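PDB 3KBQ: protein Ta0487 from Thermoplasma acidophilum, which is of unknown function, but belongs to the CinA family and probably binds molybdopterin or a related ligand through the domain crystallised here. Local coordinates for residues B[52-55]-B[56-60]; B[82-85]-B[86-90]. All coordinates share one frame; numbering follows the deposited sequence.

Contact 1. Residues B[52-55]-B[56-60]; sequences IGWA and FRVAL
Phe-56 and Ile-52 lie side by side one helical turn apart, joined by the backbone hydrogen bond from Phe-56 N to Ile-52 O (3.1 Å). The methyl CG2 of Ile-52 meets the rim of the phenyl ring in its plane, 3.6 Å from Phe-56 CE2, an edge-on apolar contact suited to buried hydrocarbon side chains. Arg-57 N-H donates to Gly-53 O, N to O 3.0 Å, and its CG lies beside the same carbonyl before the chain bends away toward Cys-87 O. Val-58 pairs its N with Trp-54 O and sets CG2 over one face of the indole, off toward the rim, 3.4 Å from Trp-54 NE1. CG of Trp-54 is anti to the backbone N (chi1 169°), beside the carbonyl carbon, on the side where that methyl meets the ring. Ala-59 closes the series, its N 2.8 Å from Ala-55 O; both alanines are small enough for a buried helix surface. These i to i+4 pairs mark a regular alpha-helix. Phe-56 and Ala-59 rest on strands 5-11 and 65-69, Leu-60 on 65-69 and 145-150, and Val-58 and Ala-59 on 38-45, while at the subunit interface Trp-54 packs on Val-58 of the second subunit and Val-58 on its Trp-54.

Contact 2. Residues B[82-85]-B[86-90]; sequences EGFA and KCIGQ
Ala-85 O is gripped from the turn that ends the helix: Gln-90 N bonds it at 2.8 Å, and inside that loop Gly-89 N bonds Lys-86 O at 3.1 Å. This pair makes a Schellman motif, in which Gly-89 takes a positive phi (80°), a conformation that would jam a CB against the preceding carbonyl and so calls for glycine. Ile-88 N adds a weak bond to Ala-85 O. Before it, Lys-86 N and Cys-87 N bond Glu-82 O and Gly-83 O in regular helical fashion. Ile-88 N also reaches Phe-84 O, and its side chain crosses the Phe-84 ring at a slant, CD1 coming within 3.6 Å of Phe-84 CE2. With CG1 wedged between backbone N and carbonyl carbon (chi1 56°), the isoleucine brings both CD1 and CG2 to the far end of the ring. An alanine here would remove CG1, CG2 and CD1 and is likely to leave that part of the phenyl without its aliphatic neighbour. Cys-87 SG approaches the same ring obliquely, 5.2 Å from its centroid, a sulfur-aromatic contact. Phe-84 packs on strands 137-142 and 145-150, while Cys-87 touches Phe-56 of helix 49-62 and Gln-90 reaches Ser-124.

Contact 1 comes first along the chain, in helix 49-62; strand 65-69 follows, and contact 2 then ends helix 80-87. Their centres are about 10 Å apart, and the two helices pack against each other as well as on the mixed sheet. Phe-56 and Phe-84 meet edge-to-face, CG of the first 3.7 Å from CD1 of the second, and both rings also touch strand 145-150. Gly-53 CA lies 3.5 Å from Cys-87 CB, glycine allowing this close approach. Arg-57 NH1 probably hydrogen-bonds Cys-87 O at 2.7 Å, so the helices are joined at one polar and several apolar points. Both belong to the probable molybdopterin-binding domain, and contact 1 alone also reaches the second subunit.

Contact 1. Residues B[52-55]-B[56-60]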
loop_
_atom_site.group_PDB
_atom_site.type_symbol
_atom_site.label_atom_id
_atom_site.label_comp_id
_atom_site.label_asym_id
_atom_site.label_seq_id
_atom_site.Cartn_x
_atom_site.Cartn_y
_atom_site.Cartn_z
ATOM N N ILE B 52 2.320 -5.439 10.645
ATOM C CA ILE B 52 2.991 -6.338 9.685
ATOM C C ILE B 52 2.222 -7.654 9.593
ATOM O O ILE B 52 1.980 -8.175 8.466
ATOM C CB ILE B 52 4.496 -6.573 10.091
ATOM C CG1 ILE B 52 5.360 -5.324 9.810
ATOM C CG2 ILE B 52 5.102 -7.821 9.349
ATOM C CD1 ILE B 52 6.583 -5.199 10.742
ATOM N N GLY B 53 1.804 -8.165 10.766
ATOM C CA GLY B 53 1.045 -9.406 10.813
ATOM C C GLY B 53 -0.278 -9.275 10.033
ATOM O O GLY B 53 -0.686 -10.222 9.312
ATOM N N TRP B 54 -0.959 -8.136 10.246
ATOM C CA TRP B 54 -2.192 -7.797 9.530
ATOM C C TRP B 54 -1.999 -7.884 8.001
ATOM O O TRP B 54 -2.775 -8.536 7.327
ATOM C CB TRP B 54 -2.810 -6.443 9.993
ATOM C CG TRP B 54 -3.905 -5.994 9.085
ATOM C CD1 TRP B 54 -5.248 -6.424 9.088
ATOM C CD2 TRP B 54 -3.767 -5.114 7.968
ATOM N NE1 TRP B 54 -5.908 -5.830 8.025
ATOM C CE2 TRP B 54 -5.034 -5.027 7.335
ATOM C CE3 TRP B 54 -2.685 -4.392 7.431
ATOM C CZ2 TRP B 54 -5.252 -4.232 6.191
ATOM C CZ3 TRP B 54 -2.907 -3.577 6.304
ATOM C CH2 TRP B 54 -4.196 -3.513 5.702
ATOM N N ALA B 55 -0.955 -7.244 7.489
ATOM C CA ALA B 55 -0.731 -7.129 6.050
ATOM C C ALA B 55 -0.485 -8.526 5.459
ATOM O O ALA B 55 -1.107 -8.898 4.467
ATOM C CB ALA B 55 0.447 -6.186 5.774
ATOM N N PHE B 56 0.344 -9.331 6.115
ATOM C CA PHE B 56 0.620 -10.678 5.592
ATOM C C PHE B 56 -0.652 -11.515 5.578
ATOM O O PHE B 56 -0.905 -12.216 4.619
ATOM C CB PHE B 56 1.735 -11.430 6.396
ATOM C CG PHE B 56 3.145 -11.071 5.979
ATOM C CD1 PHE B 56 3.658 -11.479 4.744
ATOM C CD2 PHE B 56 3.966 -10.320 6.830
ATOM C CE1 PHE B 56 4.927 -11.128 4.352
ATOM C CE2 PHE B 56 5.275 -9.974 6.446
ATOM C CZ PHE B 56 5.765 -10.381 5.215
ATOM N N ARG B 57 -1.440 -11.468 6.645
ATOM C CA ARG B 57 -2.674 -12.250 6.687
ATOM C C ARG B 57 -3.696 -11.879 5.595
ATOM O O ARG B 57 -4.228 -12.741 4.886
ATOM C CB ARG B 57 -3.343 -12.126 8.068
ATOM C CG ARG B 57 -2.530 -12.753 9.225
ATOM C CD ARG B 57 -2.026 -14.140 8.832
ATOM N NE ARG B 57 -3.123 -15.061 8.518
ATOM C CZ ARG B 57 -3.541 -15.999 9.353
ATOM N NH1 ARG B 57 -2.962 -16.094 10.545
ATOM N NH2 ARG B 57 -4.532 -16.843 9.005
ATOM N N VAL B 58 -3.982 -10.598 5.480
ATOM C CA VAL B 58 -4.803 -10.151 4.358
ATOM C C VAL B 58 -4.207 -10.514 2.979
ATOM O O VAL B 58 -4.942 -11.047 2.133
ATOM C CB VAL B 58 -5.154 -8.675 4.455
ATOM C CG1 VAL B 58 -6.126 -8.314 3.377
ATOM C CG2 VAL B 58 -5.869 -8.463 5.820
ATOM N N ALA B 59 -2.912 -10.252 2.779
ATOM C CA ALA B 59 -2.297 -10.589 1.518
ATOM C C ALA B 59 -2.518 -12.067 1.195
ATOM O O ALA B 59 -2.868 -12.431 0.042
ATOM C CB ALA B 59 -0.757 -10.188 1.507
ATOM N N LEU B 60 -2.389 -12.910 2.214
ATOM C CA LEU B 60 -2.478 -14.364 2.009
ATOM C C LEU B 60 -3.920 -14.785 1.738
ATOM O O LEU B 60 -4.175 -15.753 0.982
ATOM C CB LEU B 60 -1.911 -15.106 3.219
ATOM C CG LEU B 60 -0.390 -15.218 3.345
ATOM C CD1 LEU B 60 0.024 -15.704 4.802
ATOM C CD2 LEU B 60 0.207 -16.202 2.284
#

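Contact 2. Residues B[82-85]-B[86-90]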
loop_
_atom_site.group_PDB
_atom_site.type_symbol
_atom_site.label_atom_id
_atom_site.label_comp_id
_atom_site.label_asym_id
_atom_site.label_seq_id
_atom_site.Cartn_x
_atom_site.Cartn_y
_atom_site.Cartn_z
ATOM N N GLU B 82 9.822 -11.265 12.385
ATOM C CA GLU B 82 9.102 -11.563 13.608
ATOM C C GLU B 82 7.593 -11.333 13.426
ATOM O O GLU B 82 6.773 -12.105 13.927
ATOM C CB GLU B 82 9.641 -10.706 14.763
ATOM C CG GLU B 82 9.064 -11.094 16.141
ATOM C CD GLU B 82 9.658 -10.284 17.309
ATOM O OE1 GLU B 82 10.580 -9.440 17.112
ATOM O OE2 GLU B 82 9.169 -10.474 18.428
ATOM N N GLY B 83 7.223 -10.230 12.779
ATOM C CA GLY B 83 5.796 -9.984 12.493
ATOM C C GLY B 83 5.189 -11.110 11.665
ATOM O O GLY B 83 4.067 -11.524 11.915
ATOM N N PHE B 84 5.921 -11.564 10.653
ATOM C CA PHE B 84 5.497 -12.693 9.837
ATOM C C PHE B 84 5.346 -13.988 10.651
ATOM O O PHE B 84 4.323 -14.639 10.539
ATOM C CB PHE B 84 6.439 -12.968 8.672
ATOM C CG PHE B 84 6.046 -14.180 7.878
ATOM C CD1 PHE B 84 4.926 -14.129 7.037
ATOM C CD2 PHE B 84 6.753 -15.372 7.988
ATOM C CE1 PHE B 84 4.519 -15.269 6.293
ATOM C CE2 PHE B 84 6.349 -16.529 7.245
ATOM C CZ PHE B 84 5.238 -16.451 6.393
ATOM N N ALA B 85 6.348 -14.341 11.453
ATOM C CA ALA B 85 6.262 -15.520 12.366
ATOM C C ALA B 85 5.029 -15.506 13.262
ATOM O O ALA B 85 4.329 -16.523 13.404
ATOM C CB ALA B 85 7.490 -15.594 13.258
ATOM N N LYS B 86 4.783 -14.347 13.866
ATOM C CA LYS B 86 3.687 -14.184 14.815
ATOM C C LYS B 86 2.401 -14.404 14.073
ATOM O O LYS B 86 1.494 -15.081 14.536
ATOM C CB LYS B 86 3.701 -12.763 15.392
ATOM C CG LYS B 86 2.648 -12.513 16.440
ATOM C CD LYS B 86 2.540 -10.993 16.730
ATOM C CE LYS B 86 1.741 -10.784 17.997
ATOM N NZ LYS B 86 2.434 -9.775 18.809
ATOM N N CYS B 87 2.315 -13.857 12.875
ATOM C CA CYS B 87 1.044 -13.938 12.217
ATOM C C CYS B 87 0.730 -15.344 11.672
ATOM O O CYS B 87 -0.427 -15.655 11.469
ATOM C CB CYS B 87 0.893 -12.854 11.187
ATOM S SG CYS B 87 1.529 -13.334 9.564
ATOM N N ILE B 88 1.732 -16.196 11.465
ATOM C CA ILE B 88 1.436 -17.596 11.097
ATOM C C ILE B 88 1.478 -18.531 12.314
ATOM O O ILE B 88 1.318 -19.757 12.182
ATOM C CB ILE B 88 2.345 -18.179 9.964
ATOM C CG1 ILE B 88 3.839 -18.077 10.330
ATOM C CG2 ILE B 88 2.088 -17.486 8.638
ATOM C CD1 ILE B 88 4.737 -18.939 9.449
ATOM N N GLY B 89 1.705 -17.965 13.494
ATOM C CA GLY B 89 1.667 -18.774 14.702
ATOM C C GLY B 89 2.918 -19.579 14.978
ATOM O O GLY B 89 2.870 -20.576 15.705
ATOM N N GLN B 90 4.061 -19.138 14.455
ATOM C CA GLN B 90 5.301 -19.868 14.745
ATOM C C GLN B 90 6.288 -19.091 15.606
ATOM O O GLN B 90 6.224 -17.861 15.705
ATOM C CB GLN B 90 5.987 -20.272 13.467
ATOM C CG GLN B 90 5.088 -21.009 12.536
ATOM C CD GLN B 90 5.848 -21.654 11.414
ATOM O OE1 GLN B 90 7.013 -21.329 11.140
ATOM N NE2 GLN B 90 5.195 -22.588 10.752
#